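Local coordinates for protein AlyGC (PDB 5GKD) that probably degrades alginate by lyase cleavage, as a calcium-containing polysaccharide lyase of family 6 from a marine bacterium, at residues 444-449 and 465-470; 450-455 and 473-478. One frame throughout, in Å; residues are numbered along the deposited sequence.

Contact 1: residues 444-449 and 465-470; sequences VSPGDN and VLQAGE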
# COMPACT_ATOMS: atom_id res chain seq x y z
N VAL A 444 26.47 -14.02 -18.24
CA VAL A 444 25.39 -13.41 -18.94
C VAL A 444 26.00 -12.50 -19.96
O VAL A 444 27.04 -11.96 -19.73
CB VAL A 444 24.54 -12.57 -17.99
CG1 VAL A 444 23.29 -12.11 -18.68
CG2 VAL A 444 24.21 -13.34 -16.75
N SER A 445 25.33 -12.32 -21.08
CA SER A 445 25.83 -11.46 -22.12
C SER A 445 24.85 -10.41 -22.57
O SER A 445 23.69 -10.54 -22.36
CB SER A 445 26.22 -12.31 -23.31
OG SER A 445 27.55 -12.70 -23.19
N PRO A 446 25.40 -9.33 -23.25
CA PRO A 446 24.44 -8.34 -23.74
C PRO A 446 23.58 -8.93 -24.84
O PRO A 446 23.97 -9.96 -25.30
CB PRO A 446 25.31 -7.29 -24.39
CG PRO A 446 26.58 -7.37 -23.71
CD PRO A 446 26.80 -8.81 -23.55
N GLY A 447 22.48 -8.32 -25.26
CA GLY A 447 22.04 -7.05 -24.76
C GLY A 447 20.58 -6.63 -24.75
O GLY A 447 20.33 -5.47 -24.54
N ASP A 448 19.62 -7.52 -24.98
CA ASP A 448 18.21 -7.10 -24.91
C ASP A 448 17.45 -8.28 -24.29
O ASP A 448 17.45 -9.39 -24.80
CB ASP A 448 17.55 -6.58 -26.18
CG ASP A 448 16.16 -6.01 -25.93
OD1 ASP A 448 15.86 -5.58 -24.81
OD2 ASP A 448 15.36 -6.01 -26.86
N ASN A 449 16.84 -8.03 -23.14
CA ASN A 449 16.12 -9.07 -22.43
C ASN A 449 16.99 -10.14 -21.92
O ASN A 449 16.56 -11.13 -21.43
CB ASN A 449 15.11 -9.69 -23.34
CG ASN A 449 13.85 -8.90 -23.42
OD1 ASN A 449 12.82 -9.44 -23.76
ND2 ASN A 449 13.93 -7.63 -23.12
N VAL A 465 27.19 -12.95 -13.72
CA VAL A 465 28.42 -12.25 -14.09
C VAL A 465 28.22 -11.69 -15.49
O VAL A 465 28.25 -12.43 -16.48
CB VAL A 465 29.64 -13.18 -14.03
CG1 VAL A 465 30.91 -12.37 -14.16
CG2 VAL A 465 29.64 -13.95 -12.73
N LEU A 466 27.99 -10.38 -15.57
CA LEU A 466 27.68 -9.74 -16.84
C LEU A 466 28.98 -9.42 -17.59
O LEU A 466 29.88 -8.78 -17.04
CB LEU A 466 26.88 -8.45 -16.64
CG LEU A 466 25.78 -8.39 -15.59
CD1 LEU A 466 25.16 -7.00 -15.54
CD2 LEU A 466 24.72 -9.43 -15.86
N GLN A 467 29.06 -9.88 -18.83
CA GLN A 467 30.20 -9.52 -19.66
C GLN A 467 30.06 -8.07 -20.10
O GLN A 467 29.00 -7.45 -19.97
CB GLN A 467 30.29 -10.47 -20.85
CG GLN A 467 30.28 -11.94 -20.46
CD GLN A 467 29.83 -12.85 -21.60
OE1 GLN A 467 29.12 -12.42 -22.51
NE2 GLN A 467 30.22 -14.12 -21.54
N ALA A 468 31.15 -7.52 -20.63
CA ALA A 468 31.18 -6.12 -21.01
C ALA A 468 30.15 -5.84 -22.09
O ALA A 468 29.88 -6.69 -22.94
CB ALA A 468 32.57 -5.73 -21.49
N GLY A 469 29.56 -4.65 -22.05
CA GLY A 469 28.62 -4.26 -23.08
C GLY A 469 27.41 -3.57 -22.48
O GLY A 469 27.44 -3.07 -21.36
N GLU A 470 26.32 -3.57 -23.26
CA GLU A 470 25.12 -2.80 -22.97
C GLU A 470 23.96 -3.75 -22.69
O GLU A 470 23.72 -4.69 -23.45
CB GLU A 470 24.77 -1.86 -24.14
CG GLU A 470 25.78 -0.71 -24.33
CD GLU A 470 25.34 0.34 -25.36
OE1 GLU A 470 24.55 0.02 -26.27
OE2 GLU A 470 25.78 1.50 -25.25

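Contact 2: residues 450-455 and 473-478; sequences TLFDAI and VSKILS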
# COMPACT_ATOMS: atom_id res chain seq x y z
N THR A 450 18.27 -9.94 -22.03
CA THR A 450 19.19 -10.98 -21.61
C THR A 450 19.31 -11.05 -20.09
O THR A 450 19.59 -12.11 -19.53
CB THR A 450 20.55 -10.74 -22.24
OG1 THR A 450 21.51 -11.61 -21.66
CG2 THR A 450 20.97 -9.30 -22.02
N LEU A 451 19.11 -9.92 -19.42
CA LEU A 451 19.13 -9.88 -17.96
C LEU A 451 17.82 -10.41 -17.38
O LEU A 451 17.83 -11.16 -16.40
CB LEU A 451 19.39 -8.44 -17.51
CG LEU A 451 19.86 -8.13 -16.10
CD1 LEU A 451 21.07 -8.96 -15.78
CD2 LEU A 451 20.19 -6.65 -16.01
N PHE A 452 16.70 -10.03 -17.99
CA PHE A 452 15.40 -10.59 -17.63
C PHE A 452 15.42 -12.11 -17.67
O PHE A 452 14.87 -12.77 -16.79
CB PHE A 452 14.34 -10.03 -18.58
CG PHE A 452 12.94 -10.50 -18.29
CD1 PHE A 452 12.46 -11.68 -18.84
CD2 PHE A 452 12.10 -9.74 -17.48
CE1 PHE A 452 11.17 -12.11 -18.58
CE2 PHE A 452 10.80 -10.17 -17.22
CZ PHE A 452 10.33 -11.35 -17.77
N ASP A 453 16.03 -12.68 -18.70
CA ASP A 453 16.03 -14.13 -18.84
C ASP A 453 17.02 -14.77 -17.89
O ASP A 453 16.74 -15.84 -17.33
CB ASP A 453 16.33 -14.53 -20.28
CG ASP A 453 15.22 -14.11 -21.24
OD1 ASP A 453 14.04 -14.11 -20.82
OD2 ASP A 453 15.53 -13.79 -22.40
N ALA A 454 18.18 -14.15 -17.67
CA ALA A 454 19.15 -14.75 -16.75
C ALA A 454 18.63 -14.75 -15.32
O ALA A 454 18.80 -15.73 -14.59
CB ALA A 454 20.48 -14.01 -16.84
N ILE A 455 18.01 -13.65 -14.90
CA ILE A 455 17.40 -13.59 -13.57
C ILE A 455 16.34 -14.68 -13.43
O ILE A 455 16.30 -15.41 -12.43
CB ILE A 455 16.82 -12.18 -13.32
CG1 ILE A 455 17.94 -11.18 -13.05
CG2 ILE A 455 15.82 -12.20 -12.19
CD1 ILE A 455 17.51 -9.75 -13.14
N VAL A 473 16.88 -2.86 -20.92
CA VAL A 473 15.93 -3.53 -20.03
C VAL A 473 14.55 -2.96 -20.31
O VAL A 473 14.19 -1.89 -19.80
CB VAL A 473 16.31 -3.38 -18.56
CG1 VAL A 473 15.29 -4.07 -17.69
CG2 VAL A 473 17.68 -3.99 -18.32
N SER A 474 13.77 -3.67 -21.13
CA SER A 474 12.42 -3.27 -21.50
C SER A 474 11.36 -3.85 -20.59
O SER A 474 10.18 -3.50 -20.74
CB SER A 474 12.13 -3.70 -22.95
OG SER A 474 12.53 -5.05 -23.14
N LYS A 475 11.73 -4.73 -19.67
CA LYS A 475 10.77 -5.37 -18.77
C LYS A 475 11.32 -5.32 -17.36
O LYS A 475 12.51 -5.55 -17.14
CB LYS A 475 10.50 -6.81 -19.20
CG LYS A 475 9.76 -6.90 -20.52
CD LYS A 475 9.42 -8.33 -20.92
CE LYS A 475 10.67 -9.13 -21.29
NZ LYS A 475 10.35 -10.49 -21.84
N ILE A 476 10.44 -5.02 -16.40
CA ILE A 476 10.85 -4.93 -15.01
C ILE A 476 11.54 -6.22 -14.58
O ILE A 476 11.09 -7.32 -14.90
CB ILE A 476 9.63 -4.61 -14.12
CG1 ILE A 476 9.17 -3.17 -14.38
CG2 ILE A 476 9.97 -4.78 -12.66
CD1 ILE A 476 7.95 -2.80 -13.58
N LEU A 477 12.66 -6.07 -13.88
CA LEU A 477 13.40 -7.21 -13.34
C LEU A 477 12.87 -7.47 -11.94
O LEU A 477 13.26 -6.81 -10.98
CB LEU A 477 14.89 -6.90 -13.30
CG LEU A 477 15.77 -6.93 -14.55
CD1 LEU A 477 14.98 -7.10 -15.82
CD2 LEU A 477 16.64 -5.70 -14.61
N SER A 478 11.95 -8.42 -11.80
CA SER A 478 11.36 -8.71 -10.50
C SER A 478 12.11 -9.88 -9.87
O SER A 478 12.22 -10.95 -10.47
CB SER A 478 9.86 -8.98 -10.61
OG SER A 478 9.57 -9.88 -11.64

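Contact 1: residues 444-449 and 465-470
Val444 and Leu466 pair in parallel register where two successive turns of a right-handed parallel beta-helix meet, and backbone groups carry the polar part of the contact. Val444 N donates to Val465 O at 3.0 Å; the donor stands above the carbonyl plane, although the N-H itself points well at the oxygen (161°). Two residues beyond Val465, Gln467 N returns a straighter bond to Val444 O (169°), nearly along the C=O axis. Tyr471 OH bonds mainly to Gln467 O and is within weak reach of Val444 O, so the two carbonyls share one hydroxyl. Ser445 O is taken by Thr450 OG1. On the apolar side, Leu466 CD2 lies 3.8 Å from Val444 CB, the two side chains pointing the same way. Pro446 then lays its ring against the neighbouring coil, CG 3.8 Å from Gly469 CA and CB 3.2 Å from Glu470 O. At the backbone angles of Gly469 a side chain would jam against the preceding carbonyl; independently, the position of the proline ring would bring it into Pro446 CG. Main-chain bonds thus set the register of the coils, and Gly469 has no side chain to block the ring of Pro446.

Contact 2: residues 450-455 and 473-478
The short helix 450-457 covers the N-terminal end of the second beta-helix, and Leu451, Phe452 and Ile455 press from it onto residues 473-478. Phe452 carries the outer part: chi1 (-179°) sets CG anti to the backbone N, and the ring beyond it turns one face to Lys475. The lysine CE sits over the ring centre, 3.8 Å from the centroid, in a CH-pi contact. NZ follows as a cation-pi partner at 4.0 Å from the same centroid, displaced further from the ring normal. A bend at chi3 (-69°) turns CE over the face, while a weak bond to Asn449 OD1 gives NZ a second partner. Ile476 O lies at the ring's edge, in its plane, 3.7 Å from CD2. Such an amphipathic cap over the end of the coil stack is a recurring feature of parallel beta-helices. An alanine in place of Phe452 would probably leave Lys475 without its aromatic platform and open a gap beside Ile476 O. Deeper in, Leu477 crosses both Leu451 and Ile455 at about a right angle: its CG meets Ile455 CD1 at 3.6 Å, and its CD2 meets Leu451 CD2 at 3.9 Å. Val473 CG2 approaches Leu451 CD2 more distantly, at 4.3 Å.

Overall arrangement
Contacts 1 and 2 illustrate how one end of a beta-helix can be closed by a few interleaved chain segments. Their centres lie 11 Å apart, and their segments alternate along the chain: 444-449 runs straight into helix 450-457, strand 462-466 follows, and 465-470 leads on through strand 469-473 to 473-478. Contact 1 pairs successive coils through parallel backbone bonding, whereas contact 2 packs the helix onto residues 473-478. Asn449 bridges the two through Ser474, and Leu466 packs on Leu451 of the helix. Both lie in the second of the chain's two beta-helical parts, far along the chain from the calcium-binding residues, and at contact 2 Ile476 also packs on Glu121 of the second subunit.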